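Local coordinates for protein DNA polymerase sliding clamp 3 (Sulfolobus tokodaii, PDB 3AIZ) that forms part of a ring around DNA that serves as a moving platform, tethering the DNA polymerase catalytic subunit and other proteins during replication, at residues 130-141 and 208-219; 145-155 and 165-176. All blocks are in the same frame, centred on the assembly; numbering follows the deposited sequence.

Contact 1: residues 130-141 and 208-219; sequences FKAKALTVTFTD and MRKPSDTVEIAF
Asp-141 OD1 is gripped by both terminal nitrogens of Arg-209: NH2 stands 2.7 Å from it in a salt bridge, and NH1 adds a weak bond. A single oxygen thus serves both nitrogens; the acid sits at the edge of the guanidinium, but NH2 meets OD1 from above the carboxylate plane, 56° out of it. The arginine chain bends at chi3 (-48°), which turns the guanidinium back against the helix, where Thr-140 OG1 lies over the centre of one face, 3.1 Å above the plane. That hydroxyl gives its proton to Thr-136 O, 2.7 Å away, while Thr-140 N reaches the same oxygen from the opposite face. Asp-144, farther along this helix, is a second carboxylate partner for Arg-209 NH1.

At the helix start, Thr-136 N bonds to Asp-213 O at 3.0 Å, and Thr-136 OG1 donates to Ser-212 OG at 2.9 Å; the serine hydroxyl is itself bonded to Asn-230 O. Beyond this point strands 130-135 and 214-219 run antiparallel, their axes at 161°. Ala-132 with Ile-217 and Ala-134 with Val-215 form hydrogen-bonded pairs, with Ile-217 N to Ala-132 O at 2.6 Å. On the face carrying these four residues, Phe-139 lays its CB against Val-215 CG1 at 3.6 Å and brings its ring obliquely to Ile-217 CD1. Phe-130 and Phe-219 extend this layer, side by side. A helix following directly on one strand and packed against the sheet that strand shares with its antiparallel neighbour is characteristic of a PCNA domain, in which such helices line the DNA channel.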
# COMPACT_ATOMS: atom_id res chain seq x y z
N PHE C 130 -1.00 0.66 -44.62
CA PHE C 130 -1.03 -0.45 -43.66
C PHE C 130 -2.35 -0.47 -42.89
O PHE C 130 -2.96 0.57 -42.64
CB PHE C 130 0.15 -0.34 -42.69
CG PHE C 130 0.11 -1.34 -41.58
CD1 PHE C 130 -0.41 -1.01 -40.34
CD2 PHE C 130 0.59 -2.63 -41.77
CE1 PHE C 130 -0.45 -1.93 -39.31
CE2 PHE C 130 0.55 -3.55 -40.75
CZ PHE C 130 0.03 -3.20 -39.52
N LYS C 131 -2.79 -1.67 -42.52
CA LYS C 131 -4.04 -1.83 -41.79
C LYS C 131 -4.01 -3.09 -40.93
O LYS C 131 -3.74 -4.18 -41.41
CB LYS C 131 -5.22 -1.88 -42.77
CG LYS C 131 -6.58 -1.81 -42.11
CD LYS C 131 -7.68 -1.73 -43.16
CE LYS C 131 -7.44 -0.57 -44.12
NZ LYS C 131 -8.52 -0.45 -45.13
N ALA C 132 -4.30 -2.93 -39.64
CA ALA C 132 -4.27 -4.04 -38.70
C ALA C 132 -5.54 -4.11 -37.86
O ALA C 132 -6.14 -3.09 -37.54
CB ALA C 132 -3.04 -3.94 -37.80
N LYS C 133 -5.93 -5.33 -37.50
CA LYS C 133 -7.09 -5.55 -36.66
C LYS C 133 -6.65 -6.16 -35.34
O LYS C 133 -5.69 -6.92 -35.29
CB LYS C 133 -8.08 -6.48 -37.37
CG LYS C 133 -9.44 -6.60 -36.70
CD LYS C 133 -10.37 -7.48 -37.53
CE LYS C 133 -11.74 -7.59 -36.89
NZ LYS C 133 -12.66 -8.43 -37.71
N ALA C 134 -7.35 -5.81 -34.26
CA ALA C 134 -6.98 -6.29 -32.94
C ALA C 134 -8.15 -6.22 -31.97
O ALA C 134 -9.12 -5.49 -32.22
CB ALA C 134 -5.80 -5.49 -32.39
N LEU C 135 -8.07 -6.97 -30.88
CA LEU C 135 -9.07 -6.90 -29.82
C LEU C 135 -9.06 -5.51 -29.20
O LEU C 135 -8.00 -5.01 -28.81
CB LEU C 135 -8.80 -7.94 -28.74
CG LEU C 135 -9.35 -9.35 -28.96
CD1 LEU C 135 -9.04 -10.21 -27.76
CD2 LEU C 135 -10.85 -9.30 -29.21
N THR C 136 -10.23 -4.90 -29.11
CA THR C 136 -10.34 -3.57 -28.51
C THR C 136 -9.78 -3.58 -27.09
O THR C 136 -9.10 -2.65 -26.67
CB THR C 136 -11.79 -3.08 -28.49
OG1 THR C 136 -12.30 -3.02 -29.83
CG2 THR C 136 -11.88 -1.69 -27.87
N VAL C 137 -10.07 -4.65 -26.36
CA VAL C 137 -9.56 -4.79 -25.00
C VAL C 137 -8.04 -4.84 -24.98
O VAL C 137 -7.40 -4.14 -24.20
CB VAL C 137 -10.15 -6.03 -24.29
CG1 VAL C 137 -10.05 -7.26 -25.19
CG2 VAL C 137 -9.44 -6.28 -22.97
N THR C 138 -7.46 -5.67 -25.84
CA THR C 138 -6.01 -5.79 -25.94
C THR C 138 -5.39 -4.45 -26.33
O THR C 138 -4.37 -4.05 -25.78
CB THR C 138 -5.60 -6.85 -26.97
OG1 THR C 138 -6.18 -8.11 -26.63
CG2 THR C 138 -4.09 -6.98 -27.02
N PHE C 139 -6.01 -3.77 -27.29
CA PHE C 139 -5.48 -2.51 -27.79
C PHE C 139 -5.59 -1.39 -26.76
O PHE C 139 -4.62 -0.67 -26.52
CB PHE C 139 -6.19 -2.10 -29.09
CG PHE C 139 -5.75 -0.77 -29.63
CD1 PHE C 139 -4.51 -0.64 -30.23
CD2 PHE C 139 -6.57 0.34 -29.53
CE1 PHE C 139 -4.10 0.59 -30.72
CE2 PHE C 139 -6.16 1.56 -30.03
CZ PHE C 139 -4.93 1.69 -30.62
N THR C 140 -6.77 -1.24 -26.17
CA THR C 140 -7.00 -0.19 -25.18
C THR C 140 -6.09 -0.35 -23.97
O THR C 140 -5.54 0.64 -23.47
CB THR C 140 -8.48 -0.14 -24.74
OG1 THR C 140 -8.90 -1.43 -24.30
CG2 THR C 140 -9.36 0.33 -25.89
N ASP C 141 -5.92 -1.58 -23.49
CA ASP C 141 -4.98 -1.86 -22.41
C ASP C 141 -3.62 -1.24 -22.72
O ASP C 141 -3.07 -0.50 -21.91
CB ASP C 141 -4.83 -3.37 -22.20
CG ASP C 141 -5.96 -3.96 -21.39
OD1 ASP C 141 -6.64 -3.21 -20.66
OD2 ASP C 141 -6.17 -5.19 -21.48
N MET C 208 -13.35 3.23 -25.13
CA MET C 208 -14.16 2.50 -26.10
C MET C 208 -14.08 1.00 -25.81
O MET C 208 -14.69 0.19 -26.49
CB MET C 208 -13.71 2.78 -27.53
CG MET C 208 -14.06 4.17 -28.04
SD MET C 208 -15.83 4.42 -28.24
CE MET C 208 -16.25 3.04 -29.30
N ARG C 209 -13.31 0.66 -24.78
CA ARG C 209 -13.09 -0.73 -24.38
C ARG C 209 -14.38 -1.56 -24.36
O ARG C 209 -14.51 -2.52 -25.11
CB ARG C 209 -12.43 -0.78 -23.00
CG ARG C 209 -12.35 -2.17 -22.39
CD ARG C 209 -11.82 -2.11 -20.97
NE ARG C 209 -10.62 -1.28 -20.89
CZ ARG C 209 -9.39 -1.72 -21.09
NH1 ARG C 209 -8.35 -0.89 -21.00
NH2 ARG C 209 -9.19 -3.01 -21.38
N LYS C 210 -15.31 -1.18 -23.49
CA LYS C 210 -16.54 -1.94 -23.31
C LYS C 210 -17.39 -2.06 -24.58
O LYS C 210 -17.73 -3.17 -25.00
CB LYS C 210 -17.37 -1.36 -22.16
CG LYS C 210 -16.72 -1.49 -20.80
CD LYS C 210 -17.59 -0.86 -19.71
CE LYS C 210 -19.00 -1.42 -19.74
NZ LYS C 210 -19.02 -2.90 -19.57
N PRO C 211 -17.75 -0.92 -25.20
CA PRO C 211 -18.65 -0.94 -26.35
C PRO C 211 -18.08 -1.68 -27.56
O PRO C 211 -18.82 -2.38 -28.25
CB PRO C 211 -18.81 0.55 -26.70
CG PRO C 211 -18.39 1.28 -25.48
CD PRO C 211 -17.33 0.45 -24.86
N SER C 212 -16.78 -1.54 -27.80
CA SER C 212 -16.16 -2.07 -29.00
C SER C 212 -15.53 -3.44 -28.79
O SER C 212 -14.77 -3.65 -27.85
CB SER C 212 -15.11 -1.09 -29.54
OG SER C 212 -14.59 -1.51 -30.78
N ASP C 213 -15.86 -4.38 -29.68
CA ASP C 213 -15.29 -5.72 -29.63
C ASP C 213 -13.89 -5.75 -30.24
O ASP C 213 -12.92 -6.12 -29.58
CB ASP C 213 -16.21 -6.73 -30.33
CG ASP C 213 -16.78 -6.20 -31.64
OD1 ASP C 213 -16.06 -6.22 -32.66
OD2 ASP C 213 -17.96 -5.77 -31.65
N THR C 214 -13.80 -5.37 -31.51
CA THR C 214 -12.51 -5.31 -32.20
C THR C 214 -12.24 -3.90 -32.72
O THR C 214 -13.17 -3.12 -32.93
CB THR C 214 -12.45 -6.30 -33.37
OG1 THR C 214 -13.40 -5.94 -34.38
CG2 THR C 214 -12.74 -7.72 -32.89
N VAL C 215 -10.97 -3.58 -32.92
CA VAL C 215 -10.57 -2.26 -33.40
C VAL C 215 -9.65 -2.37 -34.60
O VAL C 215 -8.70 -3.15 -34.60
CB VAL C 215 -9.88 -1.43 -32.29
CG1 VAL C 215 -8.72 -2.21 -31.69
CG2 VAL C 215 -9.42 -0.09 -32.84
N GLU C 216 -9.93 -1.58 -35.64
CA GLU C 216 -9.10 -1.58 -36.84
C GLU C 216 -8.18 -0.36 -36.86
O GLU C 216 -8.64 0.77 -36.77
CB GLU C 216 -9.97 -1.63 -38.09
CG GLU C 216 -10.84 -2.88 -38.18
CD GLU C 216 -11.76 -2.88 -39.39
OE1 GLU C 216 -11.35 -2.36 -40.45
OE2 GLU C 216 -12.88 -3.41 -39.28
N ILE C 217 -6.88 -0.62 -36.98
CA ILE C 217 -5.87 0.43 -36.97
C ILE C 217 -5.28 0.61 -38.37
O ILE C 217 -4.74 -0.34 -38.94
CB ILE C 217 -4.73 0.08 -36.00
CG1 ILE C 217 -5.29 -0.42 -34.67
CG2 ILE C 217 -3.82 1.28 -35.80
CD1 ILE C 217 -4.25 -1.01 -33.75
N ALA C 218 -5.39 1.82 -38.90
CA ALA C 218 -4.87 2.11 -40.23
C ALA C 218 -4.14 3.45 -40.24
O ALA C 218 -4.59 4.41 -39.61
CB ALA C 218 -5.99 2.11 -41.26
N PHE C 219 -3.02 3.52 -40.94
CA PHE C 219 -2.22 4.74 -40.96
C PHE C 219 -1.17 4.71 -42.06
O PHE C 219 -1.02 3.72 -42.76
CB PHE C 219 -1.53 4.95 -39.61
CG PHE C 219 -0.50 3.90 -39.29
CD1 PHE C 219 -0.85 2.76 -38.59
CD2 PHE C 219 0.82 4.06 -39.69
CE1 PHE C 219 0.10 1.79 -38.30
CE2 PHE C 219 1.77 3.10 -39.41
CZ PHE C 219 1.41 1.97 -38.70

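Contact 2: residues 145-155 and 165-176; sequences EIEDIGGDSIT and LSANSDMGSSTI
Asn-168 bonds to segment 145-155 through its backbone and its amide alike. Its ND2 donates to Thr-155 OG1 at 2.7 Å and, weakly, to Ser-153 OG at 3.3 Å, two hydroxyls that stand on the same face of the sheet as the amide. With chi1 at -56°, CG swings away from the carbonyl carbon, and the amide reaches along the neighbouring strand from Ser-153 to Thr-155. Ser-153 OG has a further partner in Glu-246. In the backbone, Asn-168 N is satisfied by Ser-153 O at 2.8 Å, and Asn-168 O accepts from Asp-152 N at 3.1 Å. Two residues on, Thr-155 and Ser-166 exchange bonds in both directions.

The backbone bonds of Ser-153 and Thr-155 are rungs of the antiparallel hairpin of strands 153-159 and 162-168, which belongs to one of the two sheets of a PCNA domain, with the helix ending at Ile-149 packed on it. Gly-150 leaves that helix with phi 89°, and the chain turns through Gly-151 into the strand. On the hairpin's helix-facing side, the CG2 methyls of Ile-146 and Ile-149 both rest on Ala-167 CB, the former at 3.6 Å, while Ile-146 CD1 crosses to Leu-165 CB and Ile-149 CD1 meets Ser-174 CB at 3.9 Å. On the other side, Ser-166 OG and Thr-175 OG1 are hydrogen-bonded at 2.7 Å, and either hydroxyl could be the donor. Ser-174 OG turns to Ser-111 of the neighbouring PCNA2 subunit, with which residues 172-175 form an antiparallel ladder that carries the sheet across the interface.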
# COMPACT_ATOMS: atom_id res chain seq x y z
N GLU C 145 -1.65 1.82 -20.97
CA GLU C 145 -0.28 1.62 -20.51
C GLU C 145 0.65 2.68 -21.10
O GLU C 145 1.61 3.11 -20.46
CB GLU C 145 0.21 0.22 -20.88
CG GLU C 145 1.56 -0.14 -20.31
CD GLU C 145 1.95 -1.57 -20.60
OE1 GLU C 145 1.10 -2.33 -21.11
OE2 GLU C 145 3.11 -1.95 -20.31
N ILE C 146 0.35 3.10 -22.33
CA ILE C 146 1.13 4.15 -22.98
C ILE C 146 0.86 5.50 -22.33
O ILE C 146 1.76 6.34 -22.24
CB ILE C 146 0.82 4.23 -24.49
CG1 ILE C 146 1.39 3.00 -25.21
CG2 ILE C 146 1.40 5.50 -25.09
CD1 ILE C 146 1.23 3.05 -26.71
N GLU C 147 -0.36 5.71 -21.87
CA GLU C 147 -0.71 6.93 -21.15
C GLU C 147 0.07 7.00 -19.84
O GLU C 147 0.55 8.07 -19.45
CB GLU C 147 -2.21 6.99 -20.87
CG GLU C 147 -2.64 8.23 -20.10
CD GLU C 147 -4.07 8.15 -19.60
OE1 GLU C 147 -4.80 7.24 -20.04
OE2 GLU C 147 -4.46 8.99 -18.77
N ASP C 148 0.18 5.87 -19.15
CA ASP C 148 0.95 5.79 -17.92
C ASP C 148 2.42 6.11 -18.18
O ASP C 148 3.06 6.83 -17.41
CB ASP C 148 0.81 4.42 -17.27
CG ASP C 148 -0.52 4.24 -16.55
OD1 ASP C 148 -1.20 5.26 -16.29
OD2 ASP C 148 -0.88 3.09 -16.24
N ILE C 149 2.95 5.57 -19.27
CA ILE C 149 4.33 5.85 -19.67
C ILE C 149 4.51 7.34 -19.87
O ILE C 149 5.48 7.94 -19.39
CB ILE C 149 4.71 5.11 -20.96
CG1 ILE C 149 4.72 3.59 -20.73
CG2 ILE C 149 6.06 5.57 -21.47
CD1 ILE C 149 5.10 2.79 -21.96
N GLY C 150 3.57 7.95 -20.59
CA GLY C 150 3.61 9.38 -20.84
C GLY C 150 4.38 9.71 -22.10
O GLY C 150 5.10 8.88 -22.65
N GLY C 151 4.23 10.95 -22.57
CA GLY C 151 4.91 11.40 -23.76
C GLY C 151 4.09 12.42 -24.53
O GLY C 151 2.93 12.66 -24.21
N ASP C 152 4.71 13.01 -25.55
CA ASP C 152 4.05 14.03 -26.35
C ASP C 152 3.43 13.43 -27.61
O ASP C 152 2.52 14.00 -28.20
CB ASP C 152 5.04 15.13 -26.73
CG ASP C 152 5.62 15.83 -25.51
OD1 ASP C 152 4.95 15.86 -24.46
OD2 ASP C 152 6.76 16.35 -25.62
N SER C 153 3.94 12.26 -28.02
CA SER C 153 3.51 11.64 -29.26
C SER C 153 3.66 10.13 -29.24
O SER C 153 4.41 9.58 -28.43
CB SER C 153 4.31 12.22 -30.43
OG SER C 153 5.70 11.99 -30.26
N ILE C 154 2.94 9.45 -30.13
CA ILE C 154 3.04 8.01 -30.27
C ILE C 154 3.39 7.65 -31.71
O ILE C 154 2.59 7.89 -32.62
CB ILE C 154 1.72 7.31 -29.91
CG1 ILE C 154 1.30 7.64 -28.48
CG2 ILE C 154 1.85 5.80 -30.10
CD1 ILE C 154 0.02 6.97 -28.06
N THR C 155 4.57 7.09 -31.92
CA THR C 155 4.97 6.65 -33.25
C THR C 155 4.32 5.31 -33.59
O THR C 155 4.55 4.31 -32.92
CB THR C 155 6.50 6.50 -33.38
OG1 THR C 155 7.11 7.79 -33.39
CG2 THR C 155 6.85 5.78 -34.67
N LEU C 165 4.16 0.41 -31.41
CA LEU C 165 3.74 1.67 -30.82
C LEU C 165 4.82 2.21 -29.89
O LEU C 165 5.13 1.60 -28.87
CB LEU C 165 2.43 1.50 -30.05
CG LEU C 165 1.29 0.82 -30.80
CD1 LEU C 165 0.02 0.85 -29.97
CD2 LEU C 165 1.07 1.49 -32.15
N SER C 166 5.39 3.35 -30.25
CA SER C 166 6.45 3.95 -29.46
C SER C 166 5.98 5.23 -28.77
O SER C 166 5.78 6.26 -29.41
CB SER C 166 7.67 4.26 -30.33
OG SER C 166 8.19 3.08 -30.92
N ALA C 167 5.80 5.15 -27.45
CA ALA C 167 5.46 6.32 -26.66
C ALA C 167 6.65 7.26 -26.58
O ALA C 167 7.54 7.08 -25.75
CB ALA C 167 5.02 5.90 -25.26
N ASN C 168 6.67 8.26 -27.45
CA ASN C 168 7.80 9.17 -27.55
C ASN C 168 7.82 10.25 -26.47
O ASN C 168 7.11 11.25 -26.57
CB ASN C 168 7.82 9.83 -28.93
CG ASN C 168 7.84 8.83 -30.05
OD1 ASN C 168 8.69 7.94 -30.09
ND2 ASN C 168 6.89 8.95 -30.97
N SER C 169 8.63 10.03 -25.45
CA SER C 169 8.83 11.03 -24.41
C SER C 169 9.80 12.08 -24.91
O SER C 169 9.92 12.30 -26.12
CB SER C 169 9.37 10.37 -23.14
OG SER C 169 8.59 9.24 -22.79
N ASP C 170 10.51 12.73 -24.00
CA ASP C 170 11.50 13.72 -24.38
C ASP C 170 12.90 13.10 -24.34
O ASP C 170 13.37 12.69 -23.28
CB ASP C 170 11.43 14.94 -23.47
CG ASP C 170 12.21 16.12 -24.02
OD1 ASP C 170 12.70 16.03 -25.17
OD2 ASP C 170 12.35 17.13 -23.30
N MET C 171 13.55 13.04 -25.50
CA MET C 171 14.89 12.47 -25.62
C MET C 171 14.90 10.95 -25.45
O MET C 171 15.96 10.33 -25.42
CB MET C 171 15.85 13.11 -24.62
CG MET C 171 16.09 14.61 -24.84
SD MET C 171 17.27 14.99 -26.15
CE MET C 171 16.28 14.71 -27.62
N GLY C 172 13.71 10.35 -25.34
CA GLY C 172 13.60 8.91 -25.18
C GLY C 172 12.23 8.39 -25.56
O GLY C 172 11.35 9.16 -25.93
N SER C 173 12.05 7.07 -25.48
CA SER C 173 10.78 6.45 -25.82
C SER C 173 10.69 5.00 -25.36
O SER C 173 11.71 4.35 -25.11
CB SER C 173 10.54 6.52 -27.33
OG SER C 173 11.50 5.75 -28.04
N SER C 174 9.46 4.50 -25.25
CA SER C 174 9.23 3.10 -24.91
C SER C 174 8.30 2.47 -25.95
O SER C 174 7.23 3.00 -26.23
CB SER C 174 8.62 2.97 -23.51
OG SER C 174 9.52 3.45 -22.52
N THR C 175 8.72 1.34 -26.51
CA THR C 175 7.99 0.72 -27.61
C THR C 175 7.31 -0.58 -27.19
O THR C 175 7.84 -1.34 -26.38
CB THR C 175 8.92 0.42 -28.80
OG1 THR C 175 9.61 1.62 -29.18
CG2 THR C 175 8.13 -0.11 -29.98
N ILE C 176 6.13 -0.82 -27.75
CA ILE C 176 5.41 -2.06 -27.52
C ILE C 176 5.08 -2.72 -28.85
O ILE C 176 4.54 -2.08 -29.75
CB ILE C 176 4.10 -1.82 -26.73
CG1 ILE C 176 4.40 -1.05 -25.44
CG2 ILE C 176 3.41 -3.14 -26.43
CD1 ILE C 176 3.19 -0.82 -24.57

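From the N terminus, the chain first runs through the N-terminal half, then enters strand 130-135 and helix 136-149. Contact 2 closes early: the end of that helix and the strand after it meet 165-176, only ten residues on, whose first strand pairs with 153-155 as a hairpin. Contact 1 closes much later, when 208-219 returns to pair with the strand and pack against the start of the helix, so the short loop is nested inside the long one. The shared helix thus bridges two sheets, one containing strands 130-135 and 214-220, the other 153-159, 162-168 and 172-178. Their centres lie about 19 Å apart, yet Phe-139 CE1 packs on Leu-165 CD1 at 4.2 Å.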